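Local coordinates for purine nucleoside phosphorylase (Schistosoma mansoni, PDB 5TBU), which catalyses the reversible phosphorolysis of purine nucleosides such as inosine and guanosine, releasing the free base and a pentose 1-phosphate, at residues A[84-89]-A[220-225]; A[35-40]-A[114-119]. All coordinates share one frame; numbering follows the deposited sequence. Where two conformers were deposited one is given.

How the contacts relate
Both contacts sit at the heart of the chain, and their centres are 11 Å apart. Contact 1 is partly buried. It joins a loop to the turn that starts helix 224-232, largely by polar groups, with a methionine and a proline at one end. Contact 2 is a buried contact, though Ser35 is exposed and Leu118 partly so. It lays a loop on strand 112-121 through aliphatic side chains and has no direct hydrogen bond. The contacts meet at Asn117, whose OD1 is 2.8 Å from Thr223 OG1 in a probable hydrogen bond. Arg86 NH1 also makes a weak hydrogen bond to Thr116 O. One segment of each contact, 220-225 and 114-119, reaches the bound hypoxanthine.

Contact 1: A[84-89]-A[220-225]; sequences QGRLHM and GMSTVP. With HPA (hypoxanthine), chain B.
Arg86 grips the turn at Ser222 and Thr223 by the end of its guanidinium. NH2 of Arg86 donates to Thr223 OG1 at 2.8 Å. The bond is bent, with an N-H...O angle of 132°, and the hydroxyl lies 25° out of the guanidinium plane. Ser222 OG sits over one face of the same group, 3.4 Å above the plane and toward its rim. That is a contact and not a hydrogen bond. Arg86 spans the gap with a nearly straight chain; chi1 of -159° turns CG away from the backbone N.

His88 comes to Ser222 with its ring edge. Its CD2 is 3.5 Å from Ser222 CB, which lies in the ring plane. Met89 runs alongside Pro225, pointing the other way, and Met89 SD is 3.9 Å from Pro225 CG. A water bridges the backbones here, accepting from Met89 N at 3.0 Å and donating to Met221 O at 3.1 Å. Met221 turns its end to the bound base, with CE 3.8 Å from hypoxanthine C8.

Further out, Arg86 NE forms a salt bridge with Glu226 OE2, which steadies the guanidinium from helix 224-232. Tyr90 stacks on the His88 ring, and Tyr194 OH is hydrogen-bonded to Ser222 N. Leu145 and Phe161 of a neighbouring subunit pack on Met89 and Met221.

Thr223 sits at the N-cap position of helix 224-232. The arrangement ties the loop after strand 78-84 to the turn that leads into this helix, whose Met221 lines the purine site. The polar cluster of Arg86, His88 and Ser222 lies beyond Met221, away from the base, where trimeric purine nucleoside phosphorylases probably hold phosphate.

Contact 2: A[35-40]-A[114-119]; sequences SGLGKL and LITNLA. With HPA (hypoxanthine), chain B.
The flat group that meets Leu118 is the peptide carbonyl of Ser35, whose O is 3.3 Å from Leu118 CD2. Ser35 was modelled in two conformers, so this short approach is less certain. The loop follows strand 29-32, which pairs in parallel with strand 112-121 in the central mixed sheet of the phosphorylase fold. The side chain of Asn117 starts away from the loop, and its amide ND2 is hydrogen-bonded to Ser241 OG.

Leu37 is the main anchor of this loop. It meets Leu118 tip to tip, with Leu37 CD1 3.6 Å from Leu118 CD2. Leu242 of strand 236-246 touches both leucines, and Leu273 of helix 259-283 also packs on Leu37. Ala119 continues the strand to the bound base, and its carbonyl carbon is 3.5 Å from hypoxanthine N3.

Thr116 crosses Leu37 at a slant. Its chi1 of 62° turns OG1 toward the loop, 3.9 Å from Leu37 CD1. The same hydroxyl is hydrogen-bonded to Gly34 N. A water donates to Leu37 O at 2.8 Å and lies 3.3 Å from Thr116 OG1, bridging loop and strand.

Contact 1: A[84-89]-A[220-225]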
loop_
_atom_site.group_PDB
_atom_site.type_symbol
_atom_site.label_atom_id
_atom_site.label_comp_id
_atom_site.label_asym_id
_atom_site.label_seq_id
_atom_site.Cartn_x
_atom_site.Cartn_y
_atom_site.Cartn_z
ATOM N N GLN A 84 7.950 25.074 -10.211
ATOM C CA GLN A 84 9.252 25.197 -9.567
ATOM C C GLN A 84 9.069 24.842 -8.099
ATOM O O GLN A 84 8.445 25.596 -7.345
ATOM C CB GLN A 84 9.811 26.607 -9.734
ATOM C CG GLN A 84 11.283 26.736 -9.411
ATOM C CD GLN A 84 11.808 28.123 -9.698
ATOM O OE1 GLN A 84 11.227 29.118 -9.265
ATOM N NE2 GLN A 84 12.903 28.201 -10.443
ATOM N N GLY A 85 9.609 23.697 -7.696
ATOM C CA GLY A 85 9.336 23.173 -6.373
ATOM C C GLY A 85 8.272 22.099 -6.439
ATOM O O GLY A 85 7.075 22.395 -6.505
ATOM N N ARG A 86 8.704 20.844 -6.425
ATOM C CA ARG A 86 7.826 19.712 -6.676
ATOM C C ARG A 86 7.151 19.252 -5.392
ATOM O O ARG A 86 7.753 19.274 -4.315
ATOM C CB ARG A 86 8.625 18.564 -7.291
ATOM C CG ARG A 86 7.813 17.538 -8.053
ATOM C CD ARG A 86 8.758 16.635 -8.826
ATOM N NE ARG A 86 8.068 15.642 -9.641
ATOM C CZ ARG A 86 8.681 14.854 -10.518
ATOM N NH1 ARG A 86 9.992 14.953 -10.690
ATOM N NH2 ARG A 86 7.986 13.973 -11.223
ATOM N N LEU A 87 5.894 18.833 -5.516
ATOM C CA LEU A 87 5.144 18.256 -4.409
ATOM C C LEU A 87 5.252 16.739 -4.480
ATOM O O LEU A 87 4.790 16.125 -5.446
ATOM C CB LEU A 87 3.681 18.692 -4.446
ATOM C CG LEU A 87 3.414 20.153 -4.103
ATOM C CD1 LEU A 87 3.109 20.951 -5.357
ATOM C CD2 LEU A 87 2.278 20.247 -3.103
ATOM N N HIS A 88 5.858 16.144 -3.459
ATOM C CA HIS A 88 6.073 14.707 -3.396
ATOM C C HIS A 88 5.181 14.095 -2.326
ATOM O O HIS A 88 4.983 14.683 -1.259
ATOM C CB HIS A 88 7.536 14.384 -3.099
ATOM C CG HIS A 88 8.481 14.804 -4.180
ATOM N ND1 HIS A 88 9.323 15.888 -4.055
ATOM C CD2 HIS A 88 8.719 14.283 -5.406
ATOM C CE1 HIS A 88 10.040 16.016 -5.157
ATOM N NE2 HIS A 88 9.692 15.054 -5.994
ATOM N N MET A 89 4.655 12.901 -2.613
ATOM C CA MET A 89 3.711 12.273 -1.697
ATOM C C MET A 89 4.383 11.728 -0.444
ATOM O O MET A 89 3.700 11.526 0.565
ATOM C CB MET A 89 2.942 11.165 -2.414
ATOM C CG MET A 89 2.262 11.637 -3.692
ATOM S SD MET A 89 0.641 10.900 -3.967
ATOM C CE MET A 89 -0.242 11.506 -2.530
ATOM N N GLY A 220 11.671 5.008 -8.672
ATOM C CA GLY A 220 11.760 6.357 -8.156
ATOM C C GLY A 220 10.585 6.646 -7.244
ATOM O O GLY A 220 9.718 5.796 -7.034
ATOM N N MET A 221 10.552 7.870 -6.710
ATOM C CA MET A 221 9.584 8.234 -5.681
ATOM C C MET A 221 8.606 9.319 -6.129
ATOM O O MET A 221 8.024 10.001 -5.280
ATOM C CB MET A 221 10.307 8.691 -4.410
ATOM C CG MET A 221 11.397 7.752 -3.912
ATOM S SD MET A 221 12.188 8.383 -2.411
ATOM C CE MET A 221 13.574 7.260 -2.235
ATOM N N SER A 222 8.398 9.490 -7.431
ATOM C CA SER A 222 7.556 10.589 -7.902
ATOM C C SER A 222 6.990 10.237 -9.276
ATOM O O SER A 222 6.942 9.064 -9.660
ATOM C CB SER A 222 8.361 11.901 -7.920
ATOM O OG SER A 222 9.430 11.829 -8.850
ATOM N N THR A 223 6.528 11.267 -9.996
ATOM C CA THR A 223 6.121 11.213 -11.400
ATOM C C THR A 223 4.790 10.499 -11.621
ATOM O O THR A 223 3.878 11.071 -12.229
ATOM C CB THR A 223 7.221 10.564 -12.249
ATOM O OG1 THR A 223 8.418 11.348 -12.155
ATOM C CG2 THR A 223 6.793 10.478 -13.707
ATOM N N VAL A 224 4.663 9.258 -11.140
ATOM C CA VAL A 224 3.450 8.474 -11.406
ATOM C C VAL A 224 2.181 9.186 -10.952
ATOM O O VAL A 224 1.186 9.159 -11.693
ATOM C CB VAL A 224 3.595 7.062 -10.830
ATOM C CG1 VAL A 224 2.244 6.371 -10.735
ATOM C CG2 VAL A 224 4.544 6.236 -11.693
ATOM N N PRO A 225 2.120 9.827 -9.774
ATOM C CA PRO A 225 0.899 10.584 -9.440
ATOM C C PRO A 225 0.566 11.670 -10.448
ATOM O O PRO A 225 -0.605 11.814 -10.825
ATOM C CB PRO A 225 1.218 11.169 -8.058
ATOM C CG PRO A 225 2.191 10.217 -7.475
ATOM C CD PRO A 225 3.038 9.751 -8.621
HETATM N N1 HPA B . 18.959 6.532 -6.541
HETATM C C2 HPA B . 18.436 7.770 -6.856
HETATM N N3 HPA B . 17.085 8.013 -6.720
HETATM C C4 HPA B . 16.257 7.035 -6.276
HETATM C C5 HPA B . 16.765 5.782 -5.955
HETATM C C6 HPA B . 18.125 5.531 -6.089
HETATM O O6 HPA B . 18.575 4.405 -5.883
HETATM N N7 HPA B . 15.731 5.017 -5.548
HETATM C C8 HPA B . 14.607 5.766 -5.610
HETATM N N9 HPA B . 14.927 7.001 -6.057
HETATM O O HOH W 1 5.349 11.629 -5.251
#

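Contact 2: A[35-40]-A[114-119]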
loop_
_atom_site.group_PDB
_atom_site.type_symbol
_atom_site.label_atom_id
_atom_site.label_comp_id
_atom_site.label_asym_id
_atom_site.label_seq_id
_atom_site.Cartn_x
_atom_site.Cartn_y
_atom_site.Cartn_z
ATOM N N SER A 35 14.680 17.712 -8.843
ATOM C CA SER A 35 15.615 18.502 -8.053
ATOM C C SER A 35 16.961 18.598 -8.761
ATOM O O SER A 35 17.526 17.589 -9.191
ATOM C CB SER A 35 15.789 17.886 -6.665
ATOM O OG SER A 35 14.558 17.847 -5.965
ATOM N N GLY A 36 17.469 19.822 -8.881
ATOM C CA GLY A 36 18.710 20.065 -9.580
ATOM C C GLY A 36 18.601 20.070 -11.088
ATOM O O GLY A 36 19.617 20.281 -11.763
ATOM N N LEU A 37 17.406 19.845 -11.639
ATOM C CA LEU A 37 17.191 19.792 -13.081
ATOM C C LEU A 37 16.282 20.918 -13.564
ATOM O O LEU A 37 15.571 20.762 -14.559
ATOM C CB LEU A 37 16.602 18.441 -13.484
ATOM C CG LEU A 37 17.338 17.179 -13.044
ATOM C CD1 LEU A 37 16.548 15.955 -13.469
ATOM C CD2 LEU A 37 18.745 17.141 -13.620
ATOM N N GLY A 38 16.293 22.054 -12.873
ATOM C CA GLY A 38 15.366 23.119 -13.196
ATOM C C GLY A 38 16.003 24.403 -13.685
ATOM O O GLY A 38 15.397 25.473 -13.577
ATOM N N LYS A 39 17.220 24.318 -14.231
ATOM C CA LYS A 39 17.880 25.519 -14.737
ATOM C C LYS A 39 17.125 26.119 -15.918
ATOM O O LYS A 39 17.175 27.336 -16.133
ATOM C CB LYS A 39 19.326 25.202 -15.126
ATOM C CG LYS A 39 20.086 26.383 -15.720
ATOM C CD LYS A 39 21.397 26.646 -14.993
ATOM C CE LYS A 39 22.372 25.491 -15.153
ATOM N NZ LYS A 39 23.674 25.776 -14.487
ATOM N N LEU A 40 16.410 25.289 -16.683
ATOM C CA LEU A 40 15.630 25.799 -17.807
ATOM C C LEU A 40 14.569 26.792 -17.351
ATOM O O LEU A 40 14.190 27.692 -18.110
ATOM C CB LEU A 40 14.985 24.636 -18.562
ATOM C CG LEU A 40 14.173 24.979 -19.812
ATOM C CD1 LEU A 40 15.032 25.722 -20.823
ATOM C CD2 LEU A 40 13.584 23.718 -20.425
ATOM N N LEU A 114 5.604 17.767 -19.725
ATOM C CA LEU A 114 6.951 17.211 -19.783
ATOM C C LEU A 114 7.506 17.106 -18.369
ATOM O O LEU A 114 7.503 18.093 -17.624
ATOM C CB LEU A 114 7.867 18.081 -20.649
ATOM C CG LEU A 114 7.355 18.465 -22.041
ATOM C CD1 LEU A 114 8.313 19.431 -22.727
ATOM C CD2 LEU A 114 7.133 17.227 -22.900
ATOM N N ILE A 115 7.985 15.917 -18.000
ATOM C CA ILE A 115 8.403 15.629 -16.631
ATOM C C ILE A 115 9.790 15.000 -16.640
ATOM O O ILE A 115 10.090 14.142 -17.478
ATOM C CB ILE A 115 7.397 14.700 -15.915
ATOM C CG1 ILE A 115 5.971 15.237 -16.055
ATOM C CG2 ILE A 115 7.753 14.559 -14.445
ATOM C CD1 ILE A 115 4.912 14.334 -15.452
ATOM N N THR A 116 10.639 15.435 -15.705
ATOM C CA THR A 116 11.932 14.817 -15.446
ATOM C C THR A 116 12.030 14.461 -13.969
ATOM O O THR A 116 11.375 15.078 -13.124
ATOM C CB THR A 116 13.108 15.738 -15.825
ATOM O OG1 THR A 116 13.065 16.933 -15.034
ATOM C CG2 THR A 116 13.051 16.108 -17.294
ATOM N N ASN A 117 12.856 13.465 -13.660
ATOM C CA ASN A 117 13.057 13.067 -12.273
ATOM C C ASN A 117 14.396 12.357 -12.139
ATOM O O ASN A 117 15.017 11.959 -13.128
ATOM C CB ASN A 117 11.914 12.172 -11.771
ATOM C CG ASN A 117 11.754 10.902 -12.590
ATOM O OD1 ASN A 117 10.840 10.788 -13.407
ATOM N ND2 ASN A 117 12.639 9.936 -12.369
ATOM N N LEU A 118 14.832 12.212 -10.890
ATOM C CA LEU A 118 15.975 11.384 -10.531
ATOM C C LEU A 118 15.469 10.039 -10.026
ATOM O O LEU A 118 14.427 9.967 -9.366
ATOM C CB LEU A 118 16.832 12.057 -9.454
ATOM C CG LEU A 118 17.792 13.200 -9.816
ATOM C CD1 LEU A 118 18.764 12.756 -10.896
ATOM C CD2 LEU A 118 17.060 14.470 -10.226
ATOM N N ALA A 119 16.206 8.974 -10.334
ATOM C CA ALA A 119 15.768 7.638 -9.954
ATOM C C ALA A 119 16.961 6.691 -9.966
ATOM O O ALA A 119 18.064 7.048 -10.386
ATOM C CB ALA A 119 14.657 7.138 -10.880
HETATM N N1 HPA B . 18.959 6.532 -6.541
HETATM C C2 HPA B . 18.436 7.770 -6.856
HETATM N N3 HPA B . 17.085 8.013 -6.720
HETATM C C4 HPA B . 16.257 7.035 -6.276
HETATM C C5 HPA B . 16.765 5.782 -5.955
HETATM C C6 HPA B . 18.125 5.531 -6.089
HETATM O O6 HPA B . 18.575 4.405 -5.883
HETATM N N7 HPA B . 15.731 5.017 -5.548
HETATM C C8 HPA B . 14.607 5.766 -5.610
HETATM N N9 HPA B . 14.927 7.001 -6.057
HETATM O O HOH W 2 14.434 19.399 -16.742
#